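Local coordinates for succinate-semialdehyde dehydrogenase (NAD(P)(+)) (Marinobacter aquaeolei, PDB 3RH9), which probably oxidises succinate semialdehyde to succinate with NAD(P)+ as electron acceptor, as a member of the aldehyde dehydrogenase family, at residues 61-64 / 65-68; 70-73 / 74-78; 161-164 / 165-168; 188-191 / 192-195; 466-469 / 470-474. One frame throughout, in Å; residues are numbered along the deposited sequence.

How the contacts relate
All five contacts are local, each made within one continuous stretch, round a loop in contact 1 and along a helix in the others. Contacts 3 and 4 are buried and lie on neighbouring helices of the Rossmann-like sheet, 162-174 and 188-197, which pack directly on one another. Their side chains are mostly apolar, with two lysines in contact 3 and Thr189 and Ser195 in contact 4. Contact 1, at the surface, stacks a charged group on an indole and runs straight into contact 2, the partly buried first turns of helix 70-86, where polar groups and aromatic packing mix. Contact 5, also partly buried, relies on glycines and touches contact 3 through Phe474. Contacts 1 and 5 both reach the second subunit.

Contact 1 (61-64 / 65-68); sequences ALRL and TNPW
One face of the Trp68 indole carries the guanidinium of Arg63, and at the edge of the same ring NE1 meets the backbone O of Ala61 in the ring plane. This is a cation-pi stack inside the loop that joins helix 48-61 to helix 70-86 of the aldehyde dehydrogenase fold. The two planes are 24° apart and the stack is off-centre: CZ of Arg63 is 3.9 Å from the centroid of the Trp68 six-membered ring, and Trp68 CZ2 lies over the middle of the guanidinium. Arg63 gets there with CG beside its backbone N (chi1 -61°) and the chain extended as far as NE. On the way it crosses the Asn66 side chain at a slant, CB of Arg63 3.6 Å from OD1 of Asn66. Arginine suits a surface loop because its flat charged head can cover an aromatic face; Asn66 O lies at the guanidinium edge, near its plane. Nearby, Leu64 packs on Arg436 of the second subunit and Thr65 on Arg430 of that subunit. The indole is held in its rotation by an almost straight hydrogen bond (175°), 3.3 Å from Trp68 NE1 to Ala61 O. Pro67 CA also makes a CA-H...O contact with Arg63 O, 3.3 Å.

Contact 2 (70-73 / 74-78); sequences IETR and RKWLE
Glu71 and Arg74 come together because Glu71 folds back at chi2 (-49°), while Arg74 sets out with CG anti to the backbone N (chi1 170°) and turns at chi3. The two chains then run side by side in the same direction, and Arg74 NH1 meets Glu71 OE2 at 2.7 Å on the syn side of the carboxylate, close to the plane of the guanidinium. This is a salt bridge between residues three apart on the exposed flank of the helix, and long, flexible chains suit that place. The other end of the same guanidinium is also held, NH2 of Arg74 donating to the backbone O of Ala121.

Trp76 lies back over the preceding turn. Arg73 CA sits over one face of its six-membered ring, a CH-pi contact of 4.0 Å to the centroid, and Arg73 CG approaches CZ3 of Trp76 to 3.5 Å. Thr72 adds its methyl, with CG2 3.5 Å from NE1 of Trp76. Beyond the turn, Trp76 touches Leu172 and meets Trp68 edge to face, while Arg73 NH1 bonds to Ala173 O and NE to Trp68 O. An alanine in place of Trp76 is likely to leave the Thr72 methyl and Arg73 CG uncovered, open a gap beside Leu172 and cost Trp68 its aromatic neighbour.

The backbone follows the i to i+4 pattern, as in the straight bond of 3.2 Å from Leu77 N to Arg73 O. With Glu71 and Lys75 exposed and Trp76 and Leu77 buried, this is the start of an amphipathic helix packed on helices 103-123 and 162-174.

Contact 3 (161-164 / 165-168); sequences IGMI and AKKL
Leu168 N donates to Ile164 O at 2.9 Å, nearly straight out from the carbonyl, and this is the firm hydrogen bond of the turn. The others are weak. Ala165 N is shared between Ile161 O at 3.4 Å and Gly162 O, and Lys166 N between Gly162 O and Met163 O, the latter at 2.9 Å but badly angled. Such sharing of i+3 and i+4 acceptors fits the first turn of helix 162-174.

Two consecutive lysines leave the turn on the same side, their tips going to different surroundings. Lys167 turns at chi4 (-61°), and its buried NZ is gripped by three groups: a salt bridge to Glu465 OE2, and hydrogen bonds to Ser231 OG and Thr233 OG1. Lys166 stays extended, its CG passing 3.6 Å from Gly162 O, and its side chain comes within about 4 Å of that of Glu256 (nearest atoms), the predicted active-site residue. The SE of Met163 (selenomethionine) lies 4.2 Å from Lys166 NZ, so the two chains run out near each other.

A small residue suits position 165: Ala165 CB lies 3.4 Å from Gly162 O and packs on Ala113 of helix 103-123. Ile164 and Leu168 are the large apolar residues, and they bring their branched chains to the sheet side.

The helix is the crossover of a beta-alpha-beta unit between strands 151-154 and 178-181. Ile164 and Leu168 rest on Ile180 of the second strand, Ile161 packs on Thr189 of helix 188-197, and helix 103-123 covers another side.

Contact 4 (188-191 / 192-195); sequences LTMI and AFFS
Met190, Phe193 and Phe194 lie on the crossover helix of a right-handed beta-alpha-beta unit, strand 178-181, helix 188-197, strand 207-209, at one end of the Rossmann-like sheet typical of aldehyde dehydrogenases. In Met190 (selenomethionine in the crystal) a chi1 of -162° swings the chain away from its own N; bends at chi2 (58°) and chi3 then carry the methyl CE forward along the helix, toward the next turn. As modelled, CE lies at the edge of the Phe193 ring, 3.6 Å from CD2 of Phe193. It is also placed closer to Phe194 than two carbons can come, so the position of CE is doubtful.

Phe194 is held to Met190 through the backbone as well: Phe194 N donates to Met190 O at 2.9 Å, and the same O lies at the edge of the ring, 3.5 Å from CD2 of Phe194. The ring packs on Val207 and Leu209 of the edge strand and meets Tyr15, a place for a large apolar group. Replacing Phe194 by a serine is likely to leave Val207 and Leu209 without the ring that covers them and Tyr15 without its aromatic partner.

Ala192, small enough to sit against Ile94 of helix 88-99, has CB 3.4 Å from Leu188 O, while its N bonds to the same O at 2.9 Å. Thr189 OG1 bonds to Glu98. The last bond of the turn runs from Ser195 N to Ile191 O at 2.8 Å.

Contact 5 (466-469 / 470-474); sequences GGLE and GLFEF
Leu468 and Phe472 meet across a single short turn, helix 467-471, which leads into strand 475-482. In aldehyde dehydrogenases that final strand belongs to the oligomerisation region, and here Glu469 OE1 indeed bonds to Tyr145 OH of the second subunit. Glycines lead into the turn. Gly470 N donates to Gly466 O at 3.1 Å, from above the carbonyl plane, and any CB on Gly470 would fall 2.3 Å from Gly466 N, a clash. Positive phi at Gly466 (86°) and Gly467 (58°) also suits a residue without a side chain.

Towards the other end the bonds shift toward the i+3 acceptor, as where Phe472 N reaches Glu469 O at 3.0 Å from well above the carbonyl plane, with only a weak bond of 3.4 Å from Phe472 N to Leu468 O. Leu471 N likewise makes weak bonds to Gly467 O and to Leu468 O.

Leu471 is buried against Ala173 and Cys120, whereas Leu468 stays on the exposed side and leans on Phe472, which meets Tyr145 of its own chain edge to face. A chi1 of -160° sends the Leu468 chain beside that of Phe472, pointing the same way, with CG of Leu468 4.2 Å from CE1 of Phe472. Leu468 O also lies at the edge of the ring, in its plane, 3.5 Å from CD1 of Phe472.

Contact 1 (61-64 / 65-68)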
loop_
_atom_site.group_PDB
_atom_site.type_symbol
_atom_site.label_atom_id
_atom_site.label_comp_id
_atom_site.label_asym_id
_atom_site.label_seq_id
_atom_site.Cartn_x
_atom_site.Cartn_y
_atom_site.Cartn_z
ATOM N N ALA A 61 10.301 2.656 -22.710
ATOM C CA ALA A 61 10.743 1.287 -22.490
ATOM C C ALA A 61 9.626 0.424 -21.922
ATOM O O ALA A 61 9.749 -0.803 -21.892
ATOM C CB ALA A 61 11.957 1.248 -21.569
ATOM N N LEU A 62 8.546 1.062 -21.470
ATOM C CA LEU A 62 7.425 0.335 -20.862
ATOM C C LEU A 62 6.686 -0.448 -21.912
ATOM O O LEU A 62 6.130 0.131 -22.837
ATOM C CB LEU A 62 6.432 1.284 -20.201
ATOM C CG LEU A 62 5.303 0.542 -19.476
ATOM C CD1 LEU A 62 5.867 -0.171 -18.265
ATOM C CD2 LEU A 62 4.178 1.491 -19.071
ATOM N N ARG A 63 6.652 -1.761 -21.787
ATOM C CA ARG A 63 5.948 -2.518 -22.806
ATOM C C ARG A 63 4.798 -3.317 -22.221
ATOM O O ARG A 63 4.981 -4.430 -21.719
ATOM C CB ARG A 63 6.914 -3.397 -23.567
ATOM C CG ARG A 63 7.959 -2.606 -24.265
ATOM C CD ARG A 63 8.480 -3.418 -25.369
ATOM N NE ARG A 63 9.583 -2.777 -26.057
ATOM C CZ ARG A 63 10.387 -3.448 -26.868
ATOM N NH1 ARG A 63 10.176 -4.755 -27.049
ATOM N NH2 ARG A 63 11.396 -2.830 -27.478
ATOM N N LEU A 64 3.610 -2.717 -22.269
ATOM C CA LEU A 64 2.448 -3.314 -21.643
ATOM C C LEU A 64 1.958 -4.446 -22.521
ATOM O O LEU A 64 1.920 -5.607 -22.118
ATOM C CB LEU A 64 1.361 -2.261 -21.396
ATOM C CG LEU A 64 1.710 -1.329 -20.219
ATOM C CD1 LEU A 64 0.550 -0.419 -19.809
ATOM C CD2 LEU A 64 2.216 -2.146 -19.016
ATOM N N THR A 65 1.656 -4.094 -23.756
ATOM C CA THR A 65 1.022 -5.005 -24.692
ATOM C C THR A 65 1.947 -6.097 -25.271
ATOM O O THR A 65 1.487 -7.203 -25.563
ATOM C CB THR A 65 0.340 -4.208 -25.796
ATOM O OG1 THR A 65 -0.218 -5.123 -26.726
ATOM C CG2 THR A 65 1.324 -3.317 -26.492
ATOM N N ASN A 66 3.239 -5.790 -25.413
ATOM C CA ASN A 66 4.263 -6.763 -25.833
ATOM C C ASN A 66 5.416 -6.857 -24.823
ATOM O O ASN A 66 6.543 -6.426 -25.110
ATOM C CB ASN A 66 4.837 -6.382 -27.199
ATOM C CG ASN A 66 5.206 -4.898 -27.286
ATOM O OD1 ASN A 66 4.841 -4.092 -26.412
ATOM N ND2 ASN A 66 5.923 -4.529 -28.346
ATOM N N PRO A 67 5.138 -7.424 -23.632
ATOM C CA PRO A 67 6.090 -7.407 -22.506
ATOM C C PRO A 67 7.440 -8.059 -22.825
ATOM O O PRO A 67 7.532 -8.920 -23.706
ATOM C CB PRO A 67 5.350 -8.202 -21.424
ATOM C CG PRO A 67 4.329 -9.010 -22.197
ATOM C CD PRO A 67 3.877 -8.087 -23.259
ATOM N N TRP A 68 8.481 -7.620 -22.122
ATOM C CA TRP A 68 9.794 -8.269 -22.175
ATOM C C TRP A 68 9.664 -9.645 -21.561
ATOM O O TRP A 68 9.233 -9.763 -20.426
ATOM C CB TRP A 68 10.826 -7.456 -21.379
ATOM C CG TRP A 68 11.023 -6.073 -21.909
ATOM C CD1 TRP A 68 10.425 -4.923 -21.466
ATOM C CD2 TRP A 68 11.858 -5.695 -23.009
ATOM N NE1 TRP A 68 10.841 -3.852 -22.224
ATOM C CE2 TRP A 68 11.716 -4.302 -23.181
ATOM C CE3 TRP A 68 12.700 -6.404 -23.879
ATOM C CZ2 TRP A 68 12.397 -3.604 -24.173
ATOM C CZ3 TRP A 68 13.376 -5.710 -24.858
ATOM C CH2 TRP A 68 13.224 -4.324 -24.995
#

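Contact 2 (70-73 / 74-78)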
loop_
_atom_site.group_PDB
_atom_site.type_symbol
_atom_site.label_atom_id
_atom_site.label_comp_id
_atom_site.label_asym_id
_atom_site.label_seq_id
_atom_site.Cartn_x
_atom_site.Cartn_y
_atom_site.Cartn_z
ATOM N N ILE A 70 9.804 -13.161 -19.662
ATOM C CA ILE A 70 10.315 -13.430 -18.314
ATOM C C ILE A 70 11.765 -13.927 -18.271
ATOM O O ILE A 70 12.472 -13.662 -17.304
ATOM C CB ILE A 70 9.424 -14.415 -17.552
ATOM C CG1 ILE A 70 9.850 -14.495 -16.087
ATOM C CG2 ILE A 70 9.500 -15.784 -18.168
ATOM C CD1 ILE A 70 8.728 -14.884 -15.147
ATOM N N GLU A 71 12.208 -14.631 -19.314
ATOM C CA GLU A 71 13.609 -15.081 -19.408
ATOM C C GLU A 71 14.553 -13.941 -19.740
ATOM O O GLU A 71 15.713 -13.943 -19.309
ATOM C CB GLU A 71 13.780 -16.197 -20.441
ATOM C CG GLU A 71 13.190 -17.517 -19.989
ATOM C CD GLU A 71 13.627 -17.898 -18.579
ATOM O OE1 GLU A 71 14.845 -17.816 -18.289
ATOM O OE2 GLU A 71 12.756 -18.289 -17.770
ATOM N N THR A 72 14.068 -12.975 -20.513
ATOM C CA THR A 72 14.878 -11.804 -20.791
ATOM C C THR A 72 15.147 -11.056 -19.491
ATOM O O THR A 72 16.293 -10.755 -19.172
ATOM C CB THR A 72 14.225 -10.862 -21.816
ATOM O OG1 THR A 72 14.239 -11.477 -23.105
ATOM C CG2 THR A 72 14.993 -9.568 -21.904
ATOM N N ARG A 73 14.086 -10.760 -18.746
ATOM C CA ARG A 73 14.207 -10.051 -17.476
ATOM C C ARG A 73 15.095 -10.823 -16.505
ATOM O O ARG A 73 15.907 -10.248 -15.784
ATOM C CB ARG A 73 12.835 -9.846 -16.849
ATOM C CG ARG A 73 12.014 -8.727 -17.455
ATOM C CD ARG A 73 10.665 -8.646 -16.759
ATOM N NE ARG A 73 9.706 -9.467 -17.485
ATOM C CZ ARG A 73 8.651 -10.079 -16.958
ATOM N NH1 ARG A 73 8.378 -9.988 -15.656
ATOM N NH2 ARG A 73 7.860 -10.794 -17.753
ATOM N N ARG A 74 14.936 -12.141 -16.499
ATOM C CA ARG A 74 15.746 -13.032 -15.670
ATOM C C ARG A 74 17.245 -12.872 -15.950
ATOM O O ARG A 74 18.058 -12.871 -15.030
ATOM C CB ARG A 74 15.281 -14.469 -15.900
ATOM C CG ARG A 74 16.128 -15.558 -15.320
ATOM C CD ARG A 74 15.378 -16.866 -15.482
ATOM N NE ARG A 74 14.787 -17.242 -14.216
ATOM C CZ ARG A 74 13.593 -17.798 -14.065
ATOM N NH1 ARG A 74 12.818 -18.052 -15.111
ATOM N NH2 ARG A 74 13.173 -18.078 -12.841
ATOM N N LYS A 75 17.592 -12.712 -17.220
ATOM C CA LYS A 75 18.979 -12.540 -17.635
ATOM C C LYS A 75 19.563 -11.205 -17.153
ATOM O O LYS A 75 20.729 -11.154 -16.738
ATOM C CB LYS A 75 19.099 -12.670 -19.163
ATOM C CG LYS A 75 20.525 -12.749 -19.687
ATOM C CD LYS A 75 21.314 -13.844 -18.953
ATOM C CE LYS A 75 22.452 -14.433 -19.802
ATOM N NZ LYS A 75 23.407 -13.388 -20.282
ATOM N N TRP A 76 18.762 -10.137 -17.213
ATOM C CA TRP A 76 19.181 -8.829 -16.686
ATOM C C TRP A 76 19.598 -8.929 -15.217
ATOM O O TRP A 76 20.684 -8.505 -14.828
ATOM C CB TRP A 76 18.038 -7.824 -16.735
ATOM C CG TRP A 76 17.439 -7.571 -18.053
ATOM C CD1 TRP A 76 17.998 -7.805 -19.257
ATOM C CD2 TRP A 76 16.158 -6.970 -18.308
ATOM N NE1 TRP A 76 17.144 -7.418 -20.256
ATOM C CE2 TRP A 76 16.007 -6.898 -19.701
ATOM C CE3 TRP A 76 15.124 -6.492 -17.488
ATOM C CZ2 TRP A 76 14.855 -6.367 -20.305
ATOM C CZ3 TRP A 76 13.981 -5.963 -18.088
ATOM C CH2 TRP A 76 13.859 -5.902 -19.480
ATOM N N LEU A 77 18.689 -9.454 -14.399
ATOM C CA LEU A 77 18.930 -9.617 -12.976
ATOM C C LEU A 77 20.212 -10.400 -12.779
ATOM O O LEU A 77 21.095 -9.989 -12.020
ATOM C CB LEU A 77 17.752 -10.340 -12.308
ATOM C CG LEU A 77 16.388 -9.649 -12.451
ATOM C CD1 LEU A 77 15.229 -10.528 -12.035
ATOM C CD2 LEU A 77 16.399 -8.363 -11.660
ATOM N N GLU A 78 20.318 -11.524 -13.484
ATOM C CA GLU A 78 21.482 -12.401 -13.352
ATOM C C GLU A 78 22.777 -11.682 -13.715
ATOM O O GLU A 78 23.768 -11.772 -12.981
ATOM C CB GLU A 78 21.309 -13.661 -14.193
ATOM C CG GLU A 78 20.567 -14.781 -13.481
ATOM C CD GLU A 78 19.996 -15.818 -14.448
ATOM O OE1 GLU A 78 20.245 -15.725 -15.680
ATOM O OE2 GLU A 78 19.283 -16.726 -13.967
#

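Contact 3 (161-164 / 165-168)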
loop_
_atom_site.group_PDB
_atom_site.type_symbol
_atom_site.label_atom_id
_atom_site.label_comp_id
_atom_site.label_asym_id
_atom_site.label_seq_id
_atom_site.Cartn_x
_atom_site.Cartn_y
_atom_site.Cartn_z
ATOM N N ILE A 161 24.612 1.522 -2.080
ATOM C CA ILE A 161 24.335 0.433 -3.015
ATOM C C ILE A 161 23.281 -0.568 -2.533
ATOM O O ILE A 161 22.587 -1.156 -3.331
ATOM C CB ILE A 161 25.605 -0.324 -3.453
ATOM C CG1 ILE A 161 25.421 -0.873 -4.867
ATOM C CG2 ILE A 161 25.923 -1.455 -2.509
ATOM C CD1 ILE A 161 25.221 0.189 -5.941
ATOM N N GLY A 162 23.163 -0.768 -1.232
ATOM C CA GLY A 162 22.199 -1.726 -0.715
ATOM C C GLY A 162 20.745 -1.339 -0.955
ATOM O O GLY A 162 19.949 -2.150 -1.438
HETATM N N MSE A 163 20.397 -0.099 -0.613
HETATM C CA MSE A 163 19.040 0.385 -0.811
HETATM C C MSE A 163 18.578 0.166 -2.242
HETATM O O MSE A 163 17.631 -0.581 -2.488
HETATM C CB MSE A 163 18.919 1.872 -0.460
HETATM C CG MSE A 163 19.040 2.170 1.016
HETATM SE SE MSE A 163 18.081 0.837 2.086
HETATM C CE MSE A 163 18.429 1.641 3.850
ATOM N N ILE A 164 19.246 0.819 -3.186
ATOM C CA ILE A 164 18.816 0.756 -4.567
ATOM C C ILE A 164 18.648 -0.691 -5.040
ATOM O O ILE A 164 17.777 -0.978 -5.854
ATOM C CB ILE A 164 19.782 1.497 -5.489
ATOM C CG1 ILE A 164 19.127 1.718 -6.855
ATOM C CG2 ILE A 164 21.074 0.713 -5.614
ATOM C CD1 ILE A 164 17.701 2.252 -6.782
ATOM N N ALA A 165 19.469 -1.595 -4.512
ATOM C CA ALA A 165 19.451 -2.995 -4.935
ATOM C C ALA A 165 18.126 -3.667 -4.597
ATOM O O ALA A 165 17.622 -4.482 -5.373
ATOM C CB ALA A 165 20.603 -3.758 -4.313
ATOM N N LYS A 166 17.574 -3.322 -3.433
ATOM C CA LYS A 166 16.284 -3.846 -3.002
ATOM C C LYS A 166 15.190 -3.392 -3.958
ATOM O O LYS A 166 14.286 -4.151 -4.294
ATOM C CB LYS A 166 15.927 -3.376 -1.584
ATOM C CG LYS A 166 16.907 -3.782 -0.477
ATOM C CD LYS A 166 16.569 -3.053 0.827
ATOM C CE LYS A 166 17.334 -3.617 2.019
ATOM N NZ LYS A 166 16.898 -3.017 3.338
ATOM N N LYS A 167 15.265 -2.148 -4.396
ATOM C CA LYS A 167 14.177 -1.598 -5.180
ATOM C C LYS A 167 14.251 -2.028 -6.635
ATOM O O LYS A 167 13.233 -2.296 -7.259
ATOM C CB LYS A 167 14.143 -0.069 -5.078
ATOM C CG LYS A 167 13.991 0.468 -3.678
ATOM C CD LYS A 167 13.759 1.976 -3.689
ATOM C CE LYS A 167 13.709 2.526 -2.276
ATOM N NZ LYS A 167 12.598 1.921 -1.493
ATOM N N LEU A 168 15.461 -2.087 -7.175
ATOM C CA LEU A 168 15.632 -2.263 -8.610
ATOM C C LEU A 168 15.498 -3.720 -9.020
ATOM O O LEU A 168 14.959 -4.022 -10.073
ATOM C CB LEU A 168 16.960 -1.681 -9.067
ATOM C CG LEU A 168 17.148 -1.654 -10.580
ATOM C CD1 LEU A 168 15.847 -1.255 -11.262
ATOM C CD2 LEU A 168 18.315 -0.741 -10.992
#

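Contact 4 (188-191 / 192-195)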
loop_
_atom_site.group_PDB
_atom_site.type_symbol
_atom_site.label_atom_id
_atom_site.label_comp_id
_atom_site.label_asym_id
_atom_site.label_seq_id
_atom_site.Cartn_x
_atom_site.Cartn_y
_atom_site.Cartn_z
ATOM N N LEU A 188 28.120 8.867 -6.127
ATOM C CA LEU A 188 29.174 8.226 -6.904
ATOM C C LEU A 188 29.028 6.714 -6.944
ATOM O O LEU A 188 29.442 6.063 -7.907
ATOM C CB LEU A 188 30.564 8.612 -6.382
ATOM C CG LEU A 188 30.794 10.101 -6.103
ATOM C CD1 LEU A 188 32.095 10.280 -5.350
ATOM C CD2 LEU A 188 30.748 10.937 -7.387
ATOM N N THR A 189 28.458 6.147 -5.891
ATOM C CA THR A 189 28.271 4.716 -5.873
ATOM C C THR A 189 27.234 4.449 -6.939
ATOM O O THR A 189 27.307 3.458 -7.659
ATOM C CB THR A 189 27.820 4.212 -4.494
ATOM O OG1 THR A 189 28.896 4.374 -3.573
ATOM C CG2 THR A 189 27.477 2.747 -4.534
HETATM N N MSE A 190 26.279 5.367 -7.051
HETATM C CA MSE A 190 25.202 5.215 -8.009
HETATM C C MSE A 190 25.764 5.300 -9.424
HETATM O O MSE A 190 25.435 4.488 -10.300
HETATM C CB MSE A 190 24.118 6.274 -7.793
HETATM C CG MSE A 190 22.801 5.907 -8.461
HETATM SE SE MSE A 190 22.174 4.181 -7.766
HETATM C CE MSE A 190 21.288 3.509 -9.333
ATOM N N ILE A 191 26.618 6.288 -9.643
ATOM C CA ILE A 191 27.225 6.433 -10.946
ATOM C C ILE A 191 27.990 5.159 -11.314
ATOM O O ILE A 191 27.865 4.654 -12.429
ATOM C CB ILE A 191 28.103 7.693 -11.026
ATOM C CG1 ILE A 191 27.219 8.930 -10.897
ATOM C CG2 ILE A 191 28.833 7.738 -12.349
ATOM C CD1 ILE A 191 27.973 10.208 -10.875
ATOM N N ALA A 192 28.745 4.624 -10.357
ATOM C CA ALA A 192 29.517 3.401 -10.572
ATOM C C ALA A 192 28.624 2.230 -10.961
ATOM O O ALA A 192 28.915 1.489 -11.903
ATOM C CB ALA A 192 30.326 3.060 -9.334
ATOM N N PHE A 193 27.533 2.073 -10.223
ATOM C CA PHE A 193 26.507 1.089 -10.535
ATOM C C PHE A 193 25.980 1.245 -11.979
ATOM O O PHE A 193 25.891 0.264 -12.726
ATOM C CB PHE A 193 25.367 1.196 -9.524
ATOM C CG PHE A 193 24.383 0.084 -9.609
ATOM C CD1 PHE A 193 24.802 -1.203 -9.890
ATOM C CD2 PHE A 193 23.036 0.319 -9.401
ATOM C CE1 PHE A 193 23.883 -2.244 -9.966
ATOM C CE2 PHE A 193 22.111 -0.713 -9.470
ATOM C CZ PHE A 193 22.527 -1.996 -9.751
ATOM N N PHE A 194 25.641 2.470 -12.373
ATOM C CA PHE A 194 25.147 2.689 -13.722
ATOM C C PHE A 194 26.222 2.408 -14.742
ATOM O O PHE A 194 25.944 1.861 -15.801
ATOM C CB PHE A 194 24.561 4.087 -13.898
ATOM C CG PHE A 194 23.092 4.139 -13.660
ATOM C CD1 PHE A 194 22.209 4.057 -14.712
ATOM C CD2 PHE A 194 22.587 4.215 -12.383
ATOM C CE1 PHE A 194 20.845 4.090 -14.504
ATOM C CE2 PHE A 194 21.219 4.247 -12.172
ATOM C CZ PHE A 194 20.348 4.180 -13.236
ATOM N N SER A 195 27.460 2.765 -14.422
ATOM C CA SER A 195 28.565 2.420 -15.304
ATOM C C SER A 195 28.632 0.908 -15.511
ATOM O O SER A 195 28.813 0.446 -16.641
ATOM C CB SER A 195 29.894 2.937 -14.762
ATOM O OG SER A 195 30.945 2.579 -15.640
#

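Contact 5 (466-469 / 470-474)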
loop_
_atom_site.group_PDB
_atom_site.type_symbol
_atom_site.label_atom_id
_atom_site.label_comp_id
_atom_site.label_asym_id
_atom_site.label_seq_id
_atom_site.Cartn_x
_atom_site.Cartn_y
_atom_site.Cartn_z
ATOM N N GLY A 466 11.952 -7.286 -0.320
ATOM C CA GLY A 466 12.532 -8.596 -0.085
ATOM C C GLY A 466 11.488 -9.692 0.032
ATOM O O GLY A 466 10.300 -9.426 0.247
ATOM N N GLY A 467 11.936 -10.933 -0.111
ATOM C CA GLY A 467 11.039 -12.070 -0.108
ATOM C C GLY A 467 9.982 -11.969 -1.191
ATOM O O GLY A 467 10.113 -11.201 -2.133
ATOM N N LEU A 468 8.920 -12.740 -1.033
ATOM C CA LEU A 468 7.811 -12.762 -1.970
ATOM C C LEU A 468 7.145 -11.422 -2.097
ATOM O O LEU A 468 7.024 -10.888 -3.189
ATOM C CB LEU A 468 6.744 -13.723 -1.481
ATOM C CG LEU A 468 5.803 -14.167 -2.594
ATOM C CD1 LEU A 468 6.415 -15.401 -3.257
ATOM C CD2 LEU A 468 4.385 -14.454 -2.060
ATOM N N GLU A 469 6.659 -10.896 -0.979
ATOM C CA GLU A 469 5.864 -9.680 -1.044
ATOM C C GLU A 469 6.645 -8.563 -1.731
ATOM O O GLU A 469 6.066 -7.748 -2.453
ATOM C CB GLU A 469 5.240 -9.274 0.315
ATOM C CG GLU A 469 5.908 -9.811 1.557
ATOM C CD GLU A 469 5.648 -11.298 1.799
ATOM O OE1 GLU A 469 4.571 -11.646 2.343
ATOM O OE2 GLU A 469 6.537 -12.131 1.469
ATOM N N GLY A 470 7.964 -8.560 -1.548
ATOM C CA GLY A 470 8.805 -7.586 -2.222
ATOM C C GLY A 470 8.741 -7.694 -3.741
ATOM O O GLY A 470 8.787 -6.691 -4.459
ATOM N N LEU A 471 8.655 -8.922 -4.240
ATOM C CA LEU A 471 8.522 -9.148 -5.675
ATOM C C LEU A 471 7.226 -8.561 -6.215
ATOM O O LEU A 471 7.147 -8.251 -7.388
ATOM C CB LEU A 471 8.559 -10.642 -5.994
ATOM C CG LEU A 471 9.901 -11.329 -6.232
ATOM C CD1 LEU A 471 9.732 -12.820 -6.060
ATOM C CD2 LEU A 471 10.417 -11.007 -7.631
ATOM N N PHE A 472 6.225 -8.407 -5.354
ATOM C CA PHE A 472 4.918 -7.891 -5.774
ATOM C C PHE A 472 4.725 -6.385 -5.583
ATOM O O PHE A 472 3.628 -5.874 -5.781
ATOM C CB PHE A 472 3.773 -8.648 -5.083
ATOM C CG PHE A 472 3.495 -9.985 -5.687
ATOM C CD1 PHE A 472 4.240 -11.088 -5.327
ATOM C CD2 PHE A 472 2.496 -10.140 -6.631
ATOM C CE1 PHE A 472 3.995 -12.313 -5.894
ATOM C CE2 PHE A 472 2.244 -11.369 -7.199
ATOM C CZ PHE A 472 3.000 -12.451 -6.833
ATOM N N GLU A 473 5.777 -5.679 -5.204
ATOM C CA GLU A 473 5.656 -4.252 -4.967
ATOM C C GLU A 473 5.378 -3.476 -6.249
ATOM O O GLU A 473 4.479 -2.634 -6.290
ATOM C CB GLU A 473 6.929 -3.717 -4.311
ATOM C CG GLU A 473 7.074 -4.090 -2.840
ATOM C CD GLU A 473 6.520 -3.017 -1.918
ATOM O OE1 GLU A 473 5.319 -2.647 -2.062
ATOM O OE2 GLU A 473 7.302 -2.541 -1.053
ATOM N N PHE A 474 6.149 -3.759 -7.292
ATOM C CA PHE A 474 6.042 -2.988 -8.522
ATOM C C PHE A 474 5.078 -3.527 -9.570
ATOM O O PHE A 474 5.236 -3.242 -10.751
ATOM C CB PHE A 474 7.422 -2.796 -9.134
ATOM C CG PHE A 474 8.344 -2.044 -8.246
ATOM C CD1 PHE A 474 9.221 -2.716 -7.412
ATOM C CD2 PHE A 474 8.295 -0.659 -8.195
ATOM C CE1 PHE A 474 10.063 -2.025 -6.582
ATOM C CE2 PHE A 474 9.128 0.038 -7.357
ATOM C CZ PHE A 474 10.015 -0.647 -6.550
#